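Local coordinates for protein fructosyl amine:oxygen oxidoreductase (Neosartorya fumigata, PDB 4WCT) that uses bound FAD to oxidise fructosyl amines (Amadori products) with molecular oxygen, probably releasing the deglycated amine, a glucosone and hydrogen peroxide, at residues 75-80 / 136-141; 163-168 / 340-345; 250-255 / 361-366. All coordinates share one frame; numbering follows the deposited sequence.

Contact 1: 75-80 / 136-141; sequences EHSELK and EPSETN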
# COMPACT_ATOMS: atom_id res chain seq x y z
N GLU A 75 3.63 9.25 6.18
CA GLU A 75 4.64 10.30 6.22
C GLU A 75 4.32 11.34 5.16
O GLU A 75 4.04 11.00 4.00
CB GLU A 75 6.03 9.75 5.97
CG GLU A 75 7.08 10.84 6.23
CD GLU A 75 8.44 10.53 5.69
OE1 GLU A 75 8.56 9.59 4.87
OE2 GLU A 75 9.40 11.23 6.11
N HIS A 76 4.46 12.59 5.54
CA HIS A 76 4.38 13.70 4.63
C HIS A 76 5.65 14.57 4.78
O HIS A 76 6.00 14.99 5.89
CB HIS A 76 3.16 14.56 4.95
CG HIS A 76 3.14 15.84 4.17
ND1 HIS A 76 3.20 15.86 2.79
CD2 HIS A 76 3.24 17.13 4.57
CE1 HIS A 76 3.29 17.11 2.37
NE2 HIS A 76 3.27 17.90 3.43
N SER A 77 6.28 14.90 3.65
CA SER A 77 7.43 15.81 3.63
C SER A 77 7.20 16.92 2.61
O SER A 77 6.82 16.67 1.47
CB SER A 77 8.69 15.04 3.25
OG SER A 77 8.88 13.98 4.14
N GLU A 78 7.37 18.16 3.06
CA GLU A 78 7.44 19.27 2.13
C GLU A 78 8.87 19.32 1.55
O GLU A 78 9.86 19.05 2.25
CB GLU A 78 7.13 20.58 2.85
CG GLU A 78 5.71 20.74 3.36
CD GLU A 78 4.66 20.77 2.24
OE1 GLU A 78 4.98 20.97 1.05
OE2 GLU A 78 3.48 20.56 2.57
N LEU A 79 8.98 19.69 0.29
CA LEU A 79 10.23 19.63 -0.43
C LEU A 79 10.71 21.06 -0.66
O LEU A 79 9.89 21.96 -0.82
CB LEU A 79 10.00 18.94 -1.76
CG LEU A 79 9.57 17.48 -1.59
CD1 LEU A 79 9.26 16.89 -2.95
CD2 LEU A 79 10.59 16.64 -0.84
N LYS A 80 12.02 21.26 -0.61
CA LYS A 80 12.59 22.58 -0.90
C LYS A 80 12.47 22.89 -2.41
O LYS A 80 12.72 22.03 -3.25
CB LYS A 80 14.08 22.60 -0.48
CG LYS A 80 14.35 22.35 1.00
CD LYS A 80 15.83 22.10 1.24
CE LYS A 80 16.20 22.25 2.71
NZ LYS A 80 17.12 21.17 3.16
N GLU A 136 18.16 15.74 2.58
CA GLU A 136 18.54 17.01 2.00
C GLU A 136 17.41 17.74 1.27
O GLU A 136 17.28 18.95 1.41
CB GLU A 136 19.77 16.85 1.13
CG GLU A 136 21.04 17.01 1.95
CD GLU A 136 22.29 16.55 1.23
OE1 GLU A 136 22.22 16.18 0.03
OE2 GLU A 136 23.33 16.47 1.92
N PRO A 137 16.54 17.00 0.55
CA PRO A 137 15.49 17.69 -0.22
C PRO A 137 14.36 18.27 0.61
O PRO A 137 13.51 18.98 0.07
CB PRO A 137 14.92 16.59 -1.13
CG PRO A 137 16.02 15.60 -1.25
CD PRO A 137 16.74 15.62 0.07
N SER A 138 14.26 17.83 1.87
CA SER A 138 13.07 18.03 2.69
C SER A 138 13.18 19.29 3.52
O SER A 138 14.24 19.62 4.05
CB SER A 138 12.84 16.81 3.59
OG SER A 138 11.67 16.96 4.39
N GLU A 139 12.06 19.97 3.69
CA GLU A 139 11.95 21.10 4.63
C GLU A 139 11.85 20.63 6.09
O GLU A 139 12.00 21.41 7.02
CB GLU A 139 10.72 21.95 4.29
CG GLU A 139 10.74 22.56 2.90
CD GLU A 139 11.36 23.94 2.88
OE1 GLU A 139 12.11 24.25 3.82
OE2 GLU A 139 11.14 24.69 1.89
N THR A 140 11.71 19.33 6.29
CA THR A 140 11.59 18.75 7.63
C THR A 140 12.86 19.00 8.48
O THR A 140 13.97 18.93 7.97
CB THR A 140 11.35 17.22 7.53
OG1 THR A 140 10.07 16.98 6.93
CG2 THR A 140 11.43 16.55 8.90
N ASN A 141 12.68 19.33 9.76
CA ASN A 141 13.85 19.43 10.64
C ASN A 141 14.06 18.11 11.35
O ASN A 141 13.27 17.73 12.19
CB ASN A 141 13.72 20.58 11.65
CG ASN A 141 13.60 21.94 10.98
OD1 ASN A 141 14.57 22.46 10.40
ND2 ASN A 141 12.40 22.50 10.99
O HOH W 1 8.16 18.53 5.82
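Glu78, Lys80 and the loop 136-141 are joined first by backbone bonds. Glu139 N donates to Glu78 O over 2.8 Å and Lys80 N to Pro137 O over the same 2.8 Å, both almost straight at the hydrogen (174° and 171°). Between them Leu79 and Ser138 pair as a single beta bridge, and the CA atoms of Ser138 and Leu79 add weaker C-H...O contacts to the same two carbonyls.

Charge enters through Lys80. Its long chain runs past Pro137 O and bends at its last torsion (chi4 137°), bringing NZ to 2.8 Å from Glu136 O, with a weak second bond to Ser138 O; a long, flexible cation suits the carbonyls of Glu136 and Ser138, which it can reach together. The Glu139 chain crosses that of Lys80 obliquely, its carboxylate carbon CD 3.9 Å from Lys80 CG, while NZ is turned to the carbonyls.

Among the hydroxyls, Ser138 OG takes the amide of Thr140 at 3.0 Å. A water accepts from Glu78 N and also meets Thr140 OG1, bridging the segments. Apolar contact is slight: Leu79 CD2 approaches Pro137 CB.

Within 75-80, His76 NE2 donates to Glu78 OE2 at 2.8 Å, in the imidazole plane but from above the carboxylate plane; Arg96 of helix 86-102 forms a salt bridge with the same oxygen. The whole is a surface loop-to-loop junction, one isolated beta bridge beside an ST turn at Ser138.

Contact 2: 163-168 / 340-345; sequences DFPGWK and LHDTMP
Asp342, in the last turn of helix 330-343, receives two hydrogen bonds from the loop 163-168, whose type II beta turn runs from Phe164 to Trp167 with Gly166 taking the positive phi. Trp167 NE1 points at Asp342 OD2 over 2.9 Å; the oxygen lies close to the indole plane but is met on its anti side and somewhat out of the carboxylate plane, and the ring and carboxylate planes stand 66° apart. An indole N-H suits this place, since it offers one directed donor on an otherwise apolar ring. Pro165 crosses the Asp342 side chain obliquely, its CD 3.7 Å from Asp342 CG.

Thr343 divides its side chain between two environments. Its OG1 bonds to Phe339 O one helical turn back; chi1 of 58° sets OG1 between the backbone N and the carbonyl carbon and leaves CG2 beside the N, where it lies 3.4 Å from Trp167 CH2 and also meets Phe164 CE2. Phe164 crosses Thr343 at about a right angle and presents a face to it: Thr343 CA makes a CH-pi contact 4.2 Å from the ring centroid. Phe151 stacks with Phe164, and Leu278 of strand 277-280 touches both Trp167 and Thr343. The backbone joins directly where Phe164 N donates to Asp342 O, 3.0 Å away and in the carbonyl plane.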
# COMPACT_ATOMS: atom_id res chain seq x y z
N ASP A 163 22.29 -3.00 19.69
CA ASP A 163 23.50 -2.27 19.48
C ASP A 163 23.54 -1.52 18.15
O ASP A 163 24.48 -0.78 17.92
CB ASP A 163 24.68 -3.25 19.52
CG ASP A 163 24.98 -3.74 20.88
OD1 ASP A 163 24.68 -3.07 21.90
OD2 ASP A 163 25.57 -4.83 20.93
N PHE A 164 22.54 -1.71 17.29
CA PHE A 164 22.39 -0.94 16.05
C PHE A 164 23.71 -0.84 15.25
O PHE A 164 24.17 0.29 14.95
CB PHE A 164 21.84 0.46 16.35
CG PHE A 164 20.44 0.47 16.91
CD1 PHE A 164 20.19 0.18 18.25
CD2 PHE A 164 19.35 0.65 16.08
CE1 PHE A 164 18.87 0.12 18.74
CE2 PHE A 164 18.06 0.66 16.57
CZ PHE A 164 17.81 0.33 17.88
N PRO A 165 24.35 -2.00 14.99
CA PRO A 165 25.73 -1.94 14.51
C PRO A 165 25.85 -1.34 13.11
O PRO A 165 25.27 -1.85 12.15
CB PRO A 165 26.21 -3.41 14.56
CG PRO A 165 25.17 -4.16 15.35
CD PRO A 165 23.90 -3.38 15.23
N GLY A 166 26.54 -0.20 13.02
CA GLY A 166 26.67 0.54 11.79
C GLY A 166 25.51 1.43 11.40
O GLY A 166 25.59 2.14 10.40
N TRP A 167 24.46 1.45 12.22
CA TRP A 167 23.27 2.21 11.87
C TRP A 167 23.51 3.71 12.08
O TRP A 167 24.04 4.14 13.13
CB TRP A 167 22.08 1.80 12.73
CG TRP A 167 21.47 0.47 12.46
CD1 TRP A 167 22.10 -0.75 12.36
CD2 TRP A 167 20.06 0.18 12.43
NE1 TRP A 167 21.17 -1.74 12.26
CE2 TRP A 167 19.92 -1.21 12.32
CE3 TRP A 167 18.92 0.98 12.46
CZ2 TRP A 167 18.67 -1.82 12.21
CZ3 TRP A 167 17.70 0.39 12.39
CH2 TRP A 167 17.58 -1.01 12.26
N LYS A 168 23.01 4.50 11.14
CA LYS A 168 22.80 5.94 11.32
C LYS A 168 21.47 6.27 10.71
O LYS A 168 21.01 5.60 9.82
CB LYS A 168 23.90 6.78 10.68
CG LYS A 168 25.28 6.50 11.29
CD LYS A 168 26.32 7.56 11.00
CE LYS A 168 27.65 7.14 11.62
NZ LYS A 168 27.61 7.32 13.09
N LEU A 340 15.36 -7.64 14.11
CA LEU A 340 15.16 -7.67 15.57
C LEU A 340 16.48 -7.81 16.31
O LEU A 340 16.63 -7.21 17.39
CB LEU A 340 14.22 -8.79 15.97
CG LEU A 340 12.76 -8.61 15.54
CD1 LEU A 340 12.05 -9.90 15.85
CD2 LEU A 340 12.15 -7.42 16.26
N HIS A 341 17.43 -8.61 15.82
CA HIS A 341 18.69 -8.73 16.53
C HIS A 341 19.42 -7.41 16.69
O HIS A 341 19.97 -7.11 17.75
CB HIS A 341 19.65 -9.76 15.91
CG HIS A 341 20.67 -10.24 16.89
ND1 HIS A 341 21.86 -9.56 17.10
CD2 HIS A 341 20.56 -11.11 17.92
CE1 HIS A 341 22.44 -10.01 18.20
NE2 HIS A 341 21.68 -10.96 18.71
N ASP A 342 19.35 -6.56 15.67
CA ASP A 342 20.03 -5.29 15.70
C ASP A 342 19.36 -4.30 16.67
O ASP A 342 20.02 -3.38 17.14
CB ASP A 342 20.07 -4.69 14.31
CG ASP A 342 21.22 -5.21 13.46
OD1 ASP A 342 21.83 -6.26 13.80
OD2 ASP A 342 21.39 -4.63 12.36
N THR A 343 18.04 -4.42 16.85
CA THR A 343 17.19 -3.38 17.44
C THR A 343 16.62 -3.77 18.80
O THR A 343 16.63 -2.97 19.79
CB THR A 343 16.04 -3.03 16.48
OG1 THR A 343 15.27 -4.21 16.19
CG2 THR A 343 16.58 -2.46 15.17
N MET A 344 16.05 -4.97 18.82
CA MET A 344 15.31 -5.54 19.95
C MET A 344 15.70 -7.02 20.13
O MET A 344 14.86 -7.91 20.01
CB MET A 344 13.79 -5.41 19.70
CG MET A 344 13.36 -3.95 19.67
SD MET A 344 11.58 -3.69 19.59
CE MET A 344 11.22 -4.37 17.97
N PRO A 345 16.95 -7.29 20.48
CA PRO A 345 17.42 -8.68 20.49
C PRO A 345 16.72 -9.55 21.52
O PRO A 345 16.66 -10.78 21.35
CB PRO A 345 18.93 -8.56 20.81
CG PRO A 345 19.12 -7.16 21.29
CD PRO A 345 18.08 -6.33 20.56
O HOH W 2 22.11 -5.80 18.84

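Contact 3: 250-255 / 361-366; sequences KQLRPT and ADTPDR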
# COMPACT_ATOMS: atom_id res chain seq x y z
N LYS A 250 1.74 -3.38 -19.52
CA LYS A 250 2.92 -3.49 -18.65
C LYS A 250 3.10 -2.40 -17.60
O LYS A 250 4.09 -2.42 -16.88
CB LYS A 250 4.21 -3.69 -19.44
CG LYS A 250 4.14 -4.88 -20.38
CD LYS A 250 5.48 -5.07 -21.08
CE LYS A 250 5.41 -6.17 -22.13
NZ LYS A 250 6.75 -6.36 -22.77
N GLN A 251 2.06 -1.59 -17.38
CA GLN A 251 2.17 -0.51 -16.45
C GLN A 251 2.09 -0.97 -15.00
O GLN A 251 2.52 -0.24 -14.09
CB GLN A 251 1.12 0.57 -16.70
CG GLN A 251 1.28 1.30 -18.02
CD GLN A 251 0.18 2.31 -18.23
OE1 GLN A 251 0.26 3.46 -17.79
NE2 GLN A 251 -0.92 1.83 -18.74
N LEU A 252 1.60 -2.18 -14.76
CA LEU A 252 1.55 -2.73 -13.40
C LEU A 252 2.45 -3.93 -13.27
O LEU A 252 2.37 -4.88 -14.05
CB LEU A 252 0.12 -3.09 -13.01
CG LEU A 252 -0.91 -1.95 -12.94
CD1 LEU A 252 -2.27 -2.54 -12.51
CD2 LEU A 252 -0.50 -0.82 -11.98
N ARG A 253 3.18 -3.99 -12.14
CA ARG A 253 3.88 -5.19 -11.74
C ARG A 253 3.35 -5.64 -10.40
O ARG A 253 3.71 -5.07 -9.38
CB ARG A 253 5.38 -4.96 -11.63
CG ARG A 253 6.13 -6.21 -11.29
CD ARG A 253 7.62 -5.99 -11.03
NE ARG A 253 7.84 -5.22 -9.81
CZ ARG A 253 9.02 -4.73 -9.45
NH1 ARG A 253 10.12 -4.99 -10.18
NH2 ARG A 253 9.09 -3.96 -8.37
N PRO A 254 2.50 -6.69 -10.38
CA PRO A 254 2.09 -7.20 -9.08
C PRO A 254 3.29 -7.75 -8.31
O PRO A 254 4.03 -8.58 -8.83
CB PRO A 254 1.09 -8.30 -9.42
CG PRO A 254 0.55 -7.90 -10.76
CD PRO A 254 1.72 -7.27 -11.48
N THR A 255 3.46 -7.30 -7.08
CA THR A 255 4.67 -7.56 -6.30
C THR A 255 4.28 -7.71 -4.83
O THR A 255 3.37 -7.02 -4.38
CB THR A 255 5.70 -6.41 -6.46
OG1 THR A 255 5.83 -6.03 -7.82
CG2 THR A 255 7.08 -6.77 -5.91
N ALA A 361 0.88 -3.32 -6.47
CA ALA A 361 1.44 -3.25 -7.82
C ALA A 361 2.21 -1.96 -8.05
O ALA A 361 1.74 -0.87 -7.69
CB ALA A 361 0.33 -3.43 -8.86
N ASP A 362 3.41 -2.10 -8.62
CA ASP A 362 4.30 -1.01 -8.94
C ASP A 362 4.10 -0.57 -10.40
O ASP A 362 4.07 -1.40 -11.32
CB ASP A 362 5.76 -1.41 -8.77
CG ASP A 362 6.18 -1.57 -7.33
OD1 ASP A 362 5.77 -0.76 -6.46
OD2 ASP A 362 7.00 -2.49 -7.11
N THR A 363 3.98 0.74 -10.58
CA THR A 363 4.14 1.35 -11.90
C THR A 363 5.64 1.48 -12.21
O THR A 363 6.49 1.31 -11.33
CB THR A 363 3.48 2.72 -11.89
OG1 THR A 363 4.09 3.51 -10.87
CG2 THR A 363 1.96 2.55 -11.66
N PRO A 364 5.99 1.81 -13.47
CA PRO A 364 7.40 1.92 -13.78
C PRO A 364 8.17 2.98 -12.98
O PRO A 364 9.36 2.81 -12.74
CB PRO A 364 7.38 2.28 -15.28
CG PRO A 364 6.15 1.63 -15.77
CD PRO A 364 5.14 1.88 -14.67
N ASP A 365 7.51 4.07 -12.59
CA ASP A 365 8.14 5.10 -11.79
C ASP A 365 7.65 5.19 -10.34
O ASP A 365 8.08 6.10 -9.59
CB ASP A 365 7.97 6.44 -12.49
CG ASP A 365 6.53 6.87 -12.65
OD1 ASP A 365 5.60 6.14 -12.20
OD2 ASP A 365 6.35 7.96 -13.28
N ARG A 366 6.79 4.25 -9.99
CA ARG A 366 6.16 4.14 -8.68
C ARG A 366 5.34 5.37 -8.30
O ARG A 366 5.01 5.56 -7.13
CB ARG A 366 7.20 3.76 -7.62
CG ARG A 366 7.67 2.32 -7.78
CD ARG A 366 8.62 1.87 -6.69
NE ARG A 366 8.01 1.97 -5.38
CZ ARG A 366 8.69 2.10 -4.25
NH1 ARG A 366 10.02 2.03 -4.25
NH2 ARG A 366 8.05 2.20 -3.09
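Arg253 and Asp362 form an antiparallel hydrogen-bonded pair, Arg253 N to Asp362 O at 2.9 Å and Asp362 N to Arg253 O at 3.1 Å, and the next pair, Pro254 with Ala361, is non-hydrogen-bonded, a position that suits a proline because it has no N-H to give. Past the strand ends Gln251 O receives a nearly linear C-H...O contact from Thr363 CA, 3.2 Å away.

On one face of the sheet the side chains of Arg253 and Asp362 lie side by side, pointing the same way. Arg253 sets off with CG anti to its N (chi1 -177°) and bends at chi3, so that NH2 meets OD2 of Asp362 at 2.8 Å. This salt bridge is single and angled: the planes are 62° apart and the anti side of OD2 is used. Thr255 OG1 accepts from Arg253 NE at 2.9 Å and donates to Arg253 O at 2.8 Å, restraining the guanidinium, while NH1 donates to the carbonyls of Trp428 and Ala430. Arg253 O is gripped from opposite faces, by Thr255 OG1 and Asp362 N. Arg434 also pairs with OD2, so the buried acid is probably kept ionised.

On the face shared with Pro254, Ala361 CB, small enough for close strands, also meets Leu252 CD2, of the loop before the strand, at 4.2 Å. The pairing joins the start of strand 253-263 to the end of strand 352-362; Cys306 of strand 295-310 packs against Arg253 and Thr255, and Leu369 of strand 369-372 touches Gln251 and Thr363.

Contact 3 is the buried one, with the side chain of Ala361 about 7 Å from FAD; contact 1 lies on the surface and contact 2 is partly buried toward the periphery. None touches another: the nearest atoms of contacts 1 and 3 are about 11 Å apart. Contacts 2 and 3 use consecutive elements, helix 330-343 and strand 352-362, yet their centres are about 32 Å apart. Chemistry follows place. At the surface, contact 1 relies on backbone bonds, a lysine on carbonyls and a water; contact 2 mixes an aromatic cluster with an indole-carboxylate bond; contact 3 combines antiparallel strand pairing with a buried arginine-aspartate salt bridge.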